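Sulfite dehydrogenase (Paracoccus pantotrophus, PDB 2XTS) probably oxidises sulfane sulfur bound to a carrier protein at a molybdenum-pterin centre and passes the electrons to heme c. Local coordinates at residues R74-L82 / G220-R228; S292-V302 / A319-L329. All blocks are in the same frame, centred on the assembly; numbering follows the deposited sequence.

Interaction 1 of 2, residues R74-L82 / G220-R228. With MTE (phosphonic acidmono-(2-amino-5,6-dimercapto-4-oxo-3,7,8a,9,10,10a-hexahydro-4H-8-oxa-1,3,9,10-tetraaza-anthracen-7-ylmethyl)ester), chain E; 2MO (molybdenum (IV)oxide), chain F; HEC (heme c), chain K.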
loop_
_atom_site.group_PDB
_atom_site.type_symbol
_atom_site.label_atom_id
_atom_site.label_comp_id
_atom_site.label_asym_id
_atom_site.label_seq_id
_atom_site.Cartn_x
_atom_site.Cartn_y
_atom_site.Cartn_z
ATOM N N ARG A 74 -9.928 11.167 -10.285
ATOM C CA ARG A 74 -10.391 12.310 -11.086
ATOM C C ARG A 74 -10.410 11.855 -12.542
ATOM O O ARG A 74 -9.375 11.472 -13.091
ATOM C CB ARG A 74 -9.520 13.557 -10.890
ATOM C CG ARG A 74 -10.230 14.880 -11.155
ATOM C CD ARG A 74 -10.620 15.106 -12.588
ATOM N NE ARG A 74 -10.863 16.539 -12.773
ATOM C CZ ARG A 74 -11.859 17.069 -13.468
ATOM N NH1 ARG A 74 -12.768 16.310 -14.084
ATOM N NH2 ARG A 74 -11.950 18.397 -13.515
ATOM N N HIS A 75 -11.590 11.878 -13.147
ATOM C CA HIS A 75 -11.779 11.531 -14.564
ATOM C C HIS A 75 -12.463 12.666 -15.295
ATOM O O HIS A 75 -13.141 13.483 -14.682
ATOM C CB HIS A 75 -12.677 10.291 -14.732
ATOM C CG HIS A 75 -12.323 9.190 -13.815
ATOM N ND1 HIS A 75 -13.211 8.532 -12.980
ATOM C CD2 HIS A 75 -11.101 8.686 -13.556
ATOM C CE1 HIS A 75 -12.539 7.630 -12.276
ATOM N NE2 HIS A 75 -11.260 7.703 -12.618
ATOM N N HIS A 76 -12.319 12.667 -16.613
ATOM C CA HIS A 76 -13.042 13.610 -17.469
ATOM C C HIS A 76 -14.024 12.921 -18.423
ATOM O O HIS A 76 -14.947 13.575 -18.904
ATOM C CB HIS A 76 -12.090 14.522 -18.254
ATOM C CG HIS A 76 -11.238 15.405 -17.393
ATOM N ND1 HIS A 76 -11.397 16.770 -17.256
ATOM C CD2 HIS A 76 -10.179 15.073 -16.619
ATOM C CE1 HIS A 76 -10.466 17.223 -16.421
ATOM N NE2 HIS A 76 -9.726 16.210 -16.024
ATOM N N SER A 77 -13.857 11.613 -18.668
ATOM C CA SER A 77 -14.847 10.825 -19.421
ATOM C C SER A 77 -15.004 9.448 -18.791
ATOM O O SER A 77 -15.323 8.485 -19.466
ATOM C CB SER A 77 -14.534 10.718 -20.906
ATOM O OG SER A 77 -13.298 10.071 -21.149
ATOM N N GLY A 78 -14.822 9.391 -17.467
ATOM C CA GLY A 78 -14.978 8.166 -16.673
ATOM C C GLY A 78 -13.736 7.275 -16.671
ATOM O O GLY A 78 -12.770 7.519 -17.384
ATOM N N ALA A 79 -13.775 6.242 -15.841
ATOM C CA ALA A 79 -12.690 5.292 -15.698
ATOM C C ALA A 79 -12.887 4.203 -16.734
ATOM O O ALA A 79 -13.845 3.442 -16.647
ATOM C CB ALA A 79 -12.704 4.694 -14.292
ATOM N N ILE A 80 -11.976 4.104 -17.695
ATOM C CA ILE A 80 -12.137 3.140 -18.790
ATOM C C ILE A 80 -11.445 1.825 -18.500
ATOM O O ILE A 80 -10.493 1.756 -17.729
ATOM C CB ILE A 80 -11.602 3.713 -20.132
ATOM C CG1 ILE A 80 -10.119 4.087 -20.033
ATOM C CG2 ILE A 80 -12.447 4.927 -20.547
ATOM C CD1 ILE A 80 -9.433 4.273 -21.395
ATOM N N GLU A 81 -11.961 0.783 -19.150
ATOM C CA GLU A 81 -11.398 -0.539 -19.115
ATOM C C GLU A 81 -10.528 -0.798 -20.335
ATOM O O GLU A 81 -11.005 -0.852 -21.466
ATOM C CB GLU A 81 -12.511 -1.575 -19.062
ATOM C CG GLU A 81 -11.963 -3.001 -19.051
ATOM C CD GLU A 81 -13.003 -4.071 -19.137
ATOM O OE1 GLU A 81 -13.583 -4.405 -18.103
ATOM O OE2 GLU A 81 -13.211 -4.594 -20.241
ATOM N N LEU A 82 -9.244 -0.952 -20.094
ATOM C CA LEU A 82 -8.246 -1.099 -21.149
ATOM C C LEU A 82 -7.346 -2.290 -20.810
ATOM O O LEU A 82 -6.509 -2.235 -19.909
ATOM C CB LEU A 82 -7.428 0.184 -21.297
ATOM C CG LEU A 82 -6.353 0.224 -22.396
ATOM C CD1 LEU A 82 -6.945 -0.170 -23.731
ATOM C CD2 LEU A 82 -5.730 1.625 -22.427
ATOM N N GLY A 220 -1.709 17.157 -10.600
ATOM C CA GLY A 220 -2.244 15.841 -10.945
ATOM C C GLY A 220 -2.747 15.732 -12.370
ATOM O O GLY A 220 -2.712 14.662 -12.964
ATOM N N ASN A 221 -3.292 16.814 -12.927
ATOM C CA ASN A 221 -3.777 16.735 -14.296
ATOM C C ASN A 221 -2.729 16.225 -15.277
ATOM O O ASN A 221 -3.081 15.611 -16.291
ATOM C CB ASN A 221 -4.346 18.082 -14.760
ATOM C CG ASN A 221 -4.975 17.993 -16.136
ATOM O OD1 ASN A 221 -4.388 18.459 -17.124
ATOM N ND2 ASN A 221 -6.103 17.299 -16.241
ATOM N N MET A 222 -1.460 16.454 -14.995
ATOM C CA MET A 222 -0.432 16.060 -15.926
ATOM C C MET A 222 -0.103 14.572 -15.823
ATOM O O MET A 222 0.614 14.051 -16.666
ATOM C CB MET A 222 0.772 16.943 -15.728
ATOM C CG MET A 222 0.436 18.408 -15.940
ATOM S SD MET A 222 1.885 19.466 -15.708
ATOM C CE MET A 222 2.637 19.398 -17.324
ATOM N N TRP A 223 -0.642 13.897 -14.796
ATOM C CA TRP A 223 -0.395 12.467 -14.600
ATOM C C TRP A 223 -1.348 11.687 -15.503
ATOM O O TRP A 223 -2.306 11.044 -15.039
ATOM C CB TRP A 223 -0.567 12.089 -13.122
ATOM C CG TRP A 223 0.417 12.698 -12.164
ATOM C CD1 TRP A 223 0.797 14.006 -12.062
ATOM C CD2 TRP A 223 1.004 12.020 -11.076
ATOM N NE1 TRP A 223 1.661 14.160 -11.011
ATOM C CE2 TRP A 223 1.812 12.944 -10.393
ATOM C CE3 TRP A 223 1.000 10.686 -10.665
ATOM C CZ2 TRP A 223 2.566 12.592 -9.290
ATOM C CZ3 TRP A 223 1.733 10.334 -9.575
ATOM C CH2 TRP A 223 2.511 11.281 -8.888
ATOM N N VAL A 224 -1.123 11.784 -16.809
ATOM C CA VAL A 224 -2.035 11.252 -17.810
ATOM C C VAL A 224 -2.224 9.736 -17.585
ATOM O O VAL A 224 -1.254 8.972 -17.554
ATOM C CB VAL A 224 -1.533 11.561 -19.240
ATOM C CG1 VAL A 224 -2.469 10.939 -20.277
ATOM C CG2 VAL A 224 -1.406 13.051 -19.470
ATOM N N LYS A 225 -3.479 9.328 -17.454
ATOM C CA LYS A 225 -3.850 7.933 -17.249
ATOM C C LYS A 225 -4.176 7.245 -18.574
ATOM O O LYS A 225 -4.567 7.880 -19.558
ATOM C CB LYS A 225 -5.056 7.876 -16.305
ATOM C CG LYS A 225 -4.740 8.260 -14.901
ATOM C CD LYS A 225 -5.920 8.130 -13.940
ATOM C CE LYS A 225 -7.039 9.116 -14.183
ATOM N NZ LYS A 225 -8.160 8.831 -13.262
ATOM N N TRP A 226 -4.022 5.927 -18.581
ATOM C CA TRP A 226 -4.298 5.116 -19.772
ATOM C C TRP A 226 -3.519 5.689 -20.952
ATOM O O TRP A 226 -4.045 5.847 -22.047
ATOM C CB TRP A 226 -5.819 5.026 -20.082
ATOM C CG TRP A 226 -6.686 4.805 -18.872
ATOM C CD1 TRP A 226 -6.831 3.627 -18.208
ATOM C CD2 TRP A 226 -7.533 5.743 -18.209
ATOM N NE1 TRP A 226 -7.699 3.774 -17.160
ATOM C CE2 TRP A 226 -8.133 5.067 -17.133
ATOM C CE3 TRP A 226 -7.866 7.074 -18.428
ATOM C CZ2 TRP A 226 -8.997 5.697 -16.250
ATOM C CZ3 TRP A 226 -8.741 7.692 -17.566
ATOM C CH2 TRP A 226 -9.286 7.013 -16.473
ATOM N N VAL A 227 -2.244 6.021 -20.724
ATOM C CA VAL A 227 -1.492 6.820 -21.685
ATOM C C VAL A 227 -1.331 6.075 -23.005
ATOM O O VAL A 227 -0.897 4.928 -23.020
ATOM C CB VAL A 227 -0.120 7.277 -21.144
ATOM C CG1 VAL A 227 0.337 8.545 -21.873
ATOM C CG2 VAL A 227 -0.183 7.622 -19.716
ATOM N N ARG A 228 -1.702 6.724 -24.102
ATOM C CA ARG A 228 -1.636 6.084 -25.420
ATOM C C ARG A 228 -0.638 6.671 -26.395
ATOM O O ARG A 228 -0.216 5.991 -27.338
ATOM C CB ARG A 228 -3.020 6.073 -26.091
ATOM C CG ARG A 228 -3.379 7.327 -26.840
ATOM C CD ARG A 228 -4.631 7.137 -27.626
ATOM N NE ARG A 228 -4.874 8.270 -28.519
ATOM C CZ ARG A 228 -5.921 8.375 -29.329
ATOM N NH1 ARG A 228 -6.887 7.455 -29.321
ATOM N NH2 ARG A 228 -6.007 9.414 -30.144
HETATM N N1 MTE E . -5.745 11.098 -17.479
HETATM C C2 MTE E . -6.700 10.885 -18.378
HETATM N N2 MTE E . -6.412 10.139 -19.466
HETATM N N3 MTE E . -7.948 11.367 -18.225
HETATM C C4 MTE E . -8.316 12.122 -17.149
HETATM O O4 MTE E . -9.497 12.521 -17.076
HETATM N N5 MTE E . -7.523 13.240 -15.047
HETATM C C6 MTE E . -6.310 13.851 -14.556
HETATM C C7 MTE E . -5.151 12.890 -14.348
HETATM N N8 MTE E . -4.961 12.081 -15.524
HETATM C C9 MTE E . -7.318 12.422 -16.143
HETATM C C10 MTE E . -5.978 11.869 -16.374
HETATM C "C1'" MTE E . -6.518 14.647 -13.279
HETATM S "S1'" MTE E . -7.315 16.202 -13.376
HETATM C "C2'" MTE E . -6.034 14.224 -12.088
HETATM S "S2'" MTE E . -6.103 15.199 -10.673
HETATM C "C3'" MTE E . -5.373 12.865 -12.000
HETATM O "O3'" MTE E . -5.434 12.093 -13.210
HETATM C "C4'" MTE E . -6.054 12.025 -10.936
HETATM O "O4'" MTE E . -5.368 10.773 -10.800
HETATM P P MTE E . -6.180 9.609 -10.051
HETATM O O1P MTE E . -6.396 10.260 -8.652
HETATM O O2P MTE E . -7.497 9.377 -10.715
HETATM O O3P MTE E . -5.236 8.458 -9.988
HETATM MO MO 2MO F . -6.847 17.351 -11.358
HETATM O OT1 2MO F . -5.388 18.369 -11.589
HETATM O OT2 2MO F . -8.505 18.267 -11.859
HETATM FE FE HEC K . -19.469 19.668 -24.885
HETATM C CHA HEC K . -17.097 20.765 -22.715
HETATM C CHB HEC K . -18.124 21.631 -27.324
HETATM C CHC HEC K . -21.595 18.318 -27.101
HETATM C CHD HEC K . -21.178 18.237 -22.355
HETATM N NA HEC K . -17.917 20.947 -25.000
HETATM C C1A HEC K . -17.092 21.306 -23.961
HETATM C C2A HEC K . -16.178 22.334 -24.404
HETATM C C3A HEC K . -16.471 22.570 -25.691
HETATM C C4A HEC K . -17.561 21.701 -26.075
HETATM C CMA HEC K . -15.800 23.565 -26.662
HETATM C CAA HEC K . -15.095 23.003 -23.518
HETATM C CBA HEC K . -15.692 24.115 -22.656
HETATM C CGA HEC K . -14.658 24.851 -21.854
HETATM O O1A HEC K . -13.665 24.254 -21.433
HETATM O O2A HEC K . -14.876 26.076 -21.708
HETATM N NB HEC K . -19.770 19.879 -26.824
HETATM C C1B HEC K . -19.102 20.732 -27.696
HETATM C C2B HEC K . -19.498 20.419 -29.052
HETATM C C3B HEC K . -20.490 19.519 -28.992
HETATM C C4B HEC K . -20.650 19.150 -27.607
HETATM C CMB HEC K . -19.006 21.226 -30.270
HETATM C CAB HEC K . -21.238 18.864 -30.143
HETATM C CBB HEC K . -20.225 18.270 -31.163
HETATM N NC HEC K . -21.101 18.485 -24.732
HETATM C C1C HEC K . -21.868 18.074 -25.778
HETATM C C2C HEC K . -22.964 17.288 -25.271
HETATM C C3C HEC K . -22.844 17.259 -23.937
HETATM C C4C HEC K . -21.699 18.057 -23.591
HETATM C CMC HEC K . -24.035 16.603 -26.148
HETATM C CAC HEC K . -23.726 16.653 -22.846
HETATM C CBC HEC K . -24.256 15.271 -22.984
HETATM N ND HEC K . -19.173 19.523 -22.903
HETATM C C1D HEC K . -19.953 18.768 -22.048
HETATM C C2D HEC K . -19.341 18.686 -20.748
HETATM C C3D HEC K . -18.076 19.436 -20.871
HETATM C C4D HEC K . -18.046 19.940 -22.209
HETATM C CMD HEC K . -19.781 17.922 -19.506
HETATM C CAD HEC K . -17.051 19.609 -19.764
HETATM C CBD HEC K . -16.049 18.460 -19.832
HETATM C CGD HEC K . -14.950 18.574 -18.814
HETATM O O1D HEC K . -14.805 19.642 -18.165
HETATM O O2D HEC K . -14.151 17.621 -18.730
#

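Interaction 2 of 2, residues S292-V302 / A319-L329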
loop_
_atom_site.group_PDB
_atom_site.type_symbol
_atom_site.label_atom_id
_atom_site.label_comp_id
_atom_site.label_asym_id
_atom_site.label_seq_id
_atom_site.Cartn_x
_atom_site.Cartn_y
_atom_site.Cartn_z
ATOM N N SER A 292 5.636 18.688 -0.690
ATOM C CA SER A 292 6.043 19.758 -1.566
ATOM C C SER A 292 6.502 19.228 -2.906
ATOM O O SER A 292 7.308 18.296 -2.953
ATOM C CB SER A 292 7.202 20.530 -0.969
ATOM O OG SER A 292 7.560 21.565 -1.846
ATOM N N GLY A 293 6.063 19.872 -3.986
ATOM C CA GLY A 293 6.561 19.568 -5.298
ATOM C C GLY A 293 7.948 20.094 -5.567
ATOM O O GLY A 293 8.519 19.796 -6.592
ATOM N N ASN A 294 8.457 20.934 -4.667
ATOM C CA ASN A 294 9.781 21.525 -4.820
ATOM C C ASN A 294 10.884 20.800 -4.046
ATOM O O ASN A 294 12.017 21.272 -4.011
ATOM C CB ASN A 294 9.720 23.011 -4.445
ATOM C CG ASN A 294 8.993 23.850 -5.485
ATOM O OD1 ASN A 294 8.027 24.567 -5.171
ATOM N ND2 ASN A 294 9.418 23.739 -6.710
ATOM N N GLY A 295 10.573 19.626 -3.499
ATOM C CA GLY A 295 11.577 18.776 -2.890
ATOM C C GLY A 295 11.114 18.129 -1.610
ATOM O O GLY A 295 9.934 17.764 -1.484
ATOM N N ARG A 296 12.046 17.934 -0.678
ATOM C CA ARG A 296 11.727 17.352 0.606
ATOM C C ARG A 296 11.170 18.382 1.567
ATOM O O ARG A 296 11.586 19.537 1.580
ATOM C CB ARG A 296 12.981 16.780 1.244
ATOM C CG ARG A 296 13.661 15.651 0.448
ATOM C CD ARG A 296 15.027 15.314 1.068
ATOM N NE ARG A 296 15.783 14.325 0.291
ATOM C CZ ARG A 296 15.787 13.012 0.520
ATOM N NH1 ARG A 296 15.050 12.465 1.492
ATOM N NH2 ARG A 296 16.527 12.225 -0.255
ATOM N N ILE A 297 10.247 17.933 2.401
ATOM C CA ILE A 297 9.849 18.681 3.588
ATOM C C ILE A 297 11.002 18.632 4.583
ATOM O O ILE A 297 11.565 17.580 4.823
ATOM C CB ILE A 297 8.551 18.078 4.220
ATOM C CG1 ILE A 297 7.354 18.285 3.294
ATOM C CG2 ILE A 297 8.293 18.634 5.622
ATOM C CD1 ILE A 297 7.010 19.682 2.982
ATOM N N THR A 298 11.343 19.771 5.165
ATOM C CA THR A 298 12.389 19.829 6.178
ATOM C C THR A 298 11.833 19.983 7.570
ATOM O O THR A 298 12.441 19.514 8.506
ATOM C CB THR A 298 13.379 20.944 5.888
ATOM O OG1 THR A 298 12.696 22.187 5.778
ATOM C CG2 THR A 298 14.134 20.659 4.613
ATOM N N ARG A 299 10.685 20.638 7.719
ATOM C CA ARG A 299 9.985 20.688 8.983
ATOM C C ARG A 299 8.539 21.078 8.834
ATOM O O ARG A 299 8.126 21.593 7.790
ATOM C CB ARG A 299 10.694 21.563 10.012
ATOM C CG ARG A 299 10.364 23.000 9.977
ATOM C CD ARG A 299 11.066 23.751 11.124
ATOM N NE ARG A 299 10.530 25.096 11.229
ATOM C CZ ARG A 299 10.965 26.120 10.506
ATOM N NH1 ARG A 299 11.928 25.956 9.611
ATOM N NH2 ARG A 299 10.412 27.311 10.658
ATOM N N VAL A 300 7.783 20.776 9.875
ATOM C CA VAL A 300 6.417 21.234 10.001
ATOM C C VAL A 300 6.240 21.877 11.361
ATOM O O VAL A 300 6.571 21.286 12.374
ATOM C CB VAL A 300 5.373 20.097 9.821
ATOM C CG1 VAL A 300 3.958 20.671 9.855
ATOM C CG2 VAL A 300 5.645 19.314 8.535
ATOM N N ASP A 301 5.732 23.106 11.363
ATOM C CA ASP A 301 5.386 23.807 12.607
ATOM C C ASP A 301 3.880 23.689 12.842
ATOM O O ASP A 301 3.103 23.714 11.883
ATOM C CB ASP A 301 5.806 25.267 12.546
ATOM C CG ASP A 301 7.304 25.446 12.386
ATOM O OD1 ASP A 301 8.092 24.599 12.838
ATOM O OD2 ASP A 301 7.682 26.466 11.771
ATOM N N VAL A 302 3.477 23.571 14.097
ATOM C CA VAL A 302 2.091 23.476 14.498
ATOM C C VAL A 302 1.772 24.608 15.487
ATOM O O VAL A 302 2.580 24.905 16.383
ATOM C CB VAL A 302 1.813 22.088 15.098
ATOM C CG1 VAL A 302 0.452 22.053 15.772
ATOM C CG2 VAL A 302 1.899 21.040 14.032
ATOM N N ALA A 319 11.221 11.964 5.093
ATOM C CA ALA A 319 10.758 13.052 4.245
ATOM C C ALA A 319 11.382 12.885 2.881
ATOM O O ALA A 319 12.472 13.393 2.602
ATOM C CB ALA A 319 11.097 14.414 4.860
ATOM N N LEU A 320 10.717 12.092 2.039
ATOM C CA LEU A 320 11.214 11.815 0.696
ATOM C C LEU A 320 10.863 12.945 -0.267
ATOM O O LEU A 320 9.885 13.670 -0.051
ATOM C CB LEU A 320 10.632 10.492 0.171
ATOM C CG LEU A 320 11.018 9.229 0.945
ATOM C CD1 LEU A 320 10.365 7.966 0.363
ATOM C CD2 LEU A 320 12.533 9.127 0.961
ATOM N N PRO A 321 11.640 13.110 -1.354
ATOM C CA PRO A 321 11.344 14.229 -2.239
ATOM C C PRO A 321 9.971 14.087 -2.927
ATOM O O PRO A 321 9.633 13.025 -3.460
ATOM C CB PRO A 321 12.444 14.163 -3.286
ATOM C CG PRO A 321 13.421 13.194 -2.793
ATOM C CD PRO A 321 12.814 12.338 -1.778
ATOM N N LYS A 322 9.186 15.151 -2.904
ATOM C CA LYS A 322 7.959 15.206 -3.668
ATOM C C LYS A 322 7.003 14.061 -3.285
ATOM O O LYS A 322 6.333 13.479 -4.138
ATOM C CB LYS A 322 8.263 15.235 -5.172
ATOM C CG LYS A 322 9.309 16.295 -5.506
ATOM C CD LYS A 322 9.619 16.445 -6.969
ATOM C CE LYS A 322 10.787 17.454 -7.114
ATOM N NZ LYS A 322 11.023 17.996 -8.458
ATOM N N ALA A 323 6.896 13.806 -1.980
ATOM C CA ALA A 323 6.109 12.707 -1.417
ATOM C C ALA A 323 5.470 13.144 -0.117
ATOM O O ALA A 323 5.970 14.005 0.606
ATOM C CB ALA A 323 6.980 11.495 -1.188
ATOM N N LEU A 324 4.334 12.537 0.186
ATOM C CA LEU A 324 3.689 12.793 1.459
ATOM C C LEU A 324 4.604 12.439 2.606
ATOM O O LEU A 324 5.352 11.461 2.576
ATOM C CB LEU A 324 2.373 12.028 1.618
ATOM C CG LEU A 324 1.180 12.448 0.766
ATOM C CD1 LEU A 324 -0.044 11.612 1.157
ATOM C CD2 LEU A 324 0.881 13.897 0.956
ATOM N N THR A 325 4.507 13.254 3.647
ATOM C CA THR A 325 5.330 13.177 4.841
ATOM C C THR A 325 4.418 13.315 6.052
ATOM O O THR A 325 3.611 14.239 6.121
ATOM C CB THR A 325 6.379 14.307 4.787
ATOM O OG1 THR A 325 7.074 14.228 3.536
ATOM C CG2 THR A 325 7.372 14.239 5.945
ATOM N N ARG A 326 4.556 12.398 7.002
ATOM C CA ARG A 326 3.727 12.377 8.199
ATOM C C ARG A 326 4.392 13.147 9.306
ATOM O O ARG A 326 5.574 12.983 9.526
ATOM C CB ARG A 326 3.531 10.933 8.629
ATOM C CG ARG A 326 2.717 10.732 9.911
ATOM C CD ARG A 326 1.278 11.257 9.884
ATOM N NE ARG A 326 0.527 10.693 8.761
ATOM C CZ ARG A 326 -0.745 10.956 8.487
ATOM N NH1 ARG A 326 -1.449 11.792 9.236
ATOM N NH2 ARG A 326 -1.307 10.425 7.414
ATOM N N PHE A 327 3.631 13.995 9.994
ATOM C CA PHE A 327 4.124 14.686 11.191
ATOM C C PHE A 327 3.213 14.467 12.372
ATOM O O PHE A 327 2.014 14.208 12.223
ATOM C CB PHE A 327 4.326 16.206 10.967
ATOM C CG PHE A 327 3.053 16.988 10.735
ATOM C CD1 PHE A 327 2.347 17.539 11.800
ATOM C CD2 PHE A 327 2.568 17.193 9.452
ATOM C CE1 PHE A 327 1.178 18.256 11.577
ATOM C CE2 PHE A 327 1.395 17.923 9.226
ATOM C CZ PHE A 327 0.706 18.449 10.277
ATOM N N HIS A 328 3.802 14.575 13.564
ATOM C CA HIS A 328 3.075 14.428 14.815
ATOM C C HIS A 328 3.522 15.456 15.829
ATOM O O HIS A 328 4.693 15.825 15.882
ATOM C CB HIS A 328 3.297 13.071 15.466
ATOM C CG HIS A 328 2.755 11.924 14.682
ATOM N ND1 HIS A 328 1.416 11.599 14.608
ATOM C CD2 HIS A 328 3.406 10.990 13.954
ATOM C CE1 HIS A 328 1.271 10.535 13.830
ATOM N NE2 HIS A 328 2.463 10.151 13.421
ATOM N N LEU A 329 2.570 15.886 16.647
ATOM C CA LEU A 329 2.861 16.671 17.844
ATOM C C LEU A 329 1.937 16.164 18.927
ATOM O O LEU A 329 0.721 16.120 18.751
ATOM C CB LEU A 329 2.650 18.181 17.633
ATOM C CG LEU A 329 3.000 19.100 18.818
ATOM C CD1 LEU A 329 4.513 19.242 18.948
ATOM C CD2 LEU A 329 2.354 20.469 18.747
HETATM O O HOH W 1 7.596 16.489 -0.373
HETATM O O HOH W 2 8.708 19.126 -9.266
HETATM O O HOH W 3 9.042 15.330 1.906
#

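Interaction 1 of 2, residues R74-L82 / G220-R228
Bent at its third torsion (chi3 -68°), the chain of Lys-225 delivers NZ to the carbonyl of Arg-74, while Trp-226, with CG anti to its carbonyl carbon (chi1 -43°), turns its indole toward segment 74-82 and sets one face over Ile-80. Lys-225 NZ donates to Arg-74 O at 2.9 Å, coming from above the carbonyl plane. It also donates to the pterin phosphate, with Lys-225 NZ 2.7 Å from MTE O2P, and a third bond goes to Glu-206 O. Because Arg-74 N donates to O2P as well, the phosphate joins the two segments. Lys-225 N and O bind the pterin at N1 and N2 respectively. On the molybdenum side Arg-74 NE reaches the metal-bound oxygen OT2 at 3.1 Å, and its guanidinium lies flat against the ring of His-76. The same imidazole donates from ND1 to the heme propionate O2D at 3.2 Å, bridging the surroundings of the two redox centres. Farther along, Ile-80 CG1 sits 3.5 Å from the centroid of the five-membered indole ring of Trp-226, a CH-pi contact; Lys-225 CB backs the opposite face, and Trp-226 NE1 donates to Lys-205 O. Trp-14 of the second subunit packs on Ile-80 and Leu-82. Strand 74-75 pairs with strand 52-53, and segment 220-228 runs into strand 227-233, which lies between 89-93 and 168-173 in a mixed sheet.

Interaction 2 of 2, residues S292-V302 / A319-L329
Segments 292-302 and 319-329 meet turn to turn at one end, through Lys-322 N donating to Gly-295 O at 3.1 Å, and then run on as strands whose axes pass 8.4 Å apart at 39°. At Gly-295, where phi is 139°, a CB would press on the preceding carbonyl oxygen. Lys-322 CA also makes a CA-H...O contact with Ser-292 O, and its extended side chain passes Gly-293 O, with one water joining that oxygen to NZ. Arg-296 runs beside Pro-321 in the same direction: Pro-321 CD sits 3.8 Å above the guanidinium plane, over its centre, while Arg-296 NH1 bonds to Ala-319 O at 3.0 Å. Another water bridges Ile-297 N, Leu-320 O and Thr-325 OG1. Strands 297-303 and 325-333 belong to the antiparallel beta structure of the Mo-co oxidoreductase dimerisation domain, of the E-set, immunoglobulin-like class. They are not neighbours in it; 311-316 lies between them in strand order, and their facing residues meet through side chains. Here Val-300 CG1, anti to the backbone N (chi1 -175°), is set over the centre of the Phe-327 ring, 3.7 Å from its centroid, a CH-pi contact. Val-302 divides its two methyls: CG2 meets Phe-327 CE1 at 3.8 Å, and CG1 meets Leu-329 CD2 at 3.9 Å where the valine and leucine side chains pass in opposite senses. Ala-290 packs against Val-300, and Ser-342 against Phe-327, from strands 282-291 and 338-346.

How the interactions relate
Interaction 1 is complete before the chain reaches interaction 2, and they lie in the molybdopterin-binding and dimerisation domains respectively. Their centres are 27 Å apart, on opposite sides of the centre of the chain, yet the nearest atoms come within about 6 Å without touching. They share no sheet: segment 220-228 feeds the mixed sheet through strand 227-233, whereas 292-302 and 319-329 supply strands to the antiparallel beta structure of the dimerisation domain. The cofactor pocket and this beta packing thus appear to be largely separate pieces of the fold, each with some residues in contact with the second subunit and the cytochrome chain.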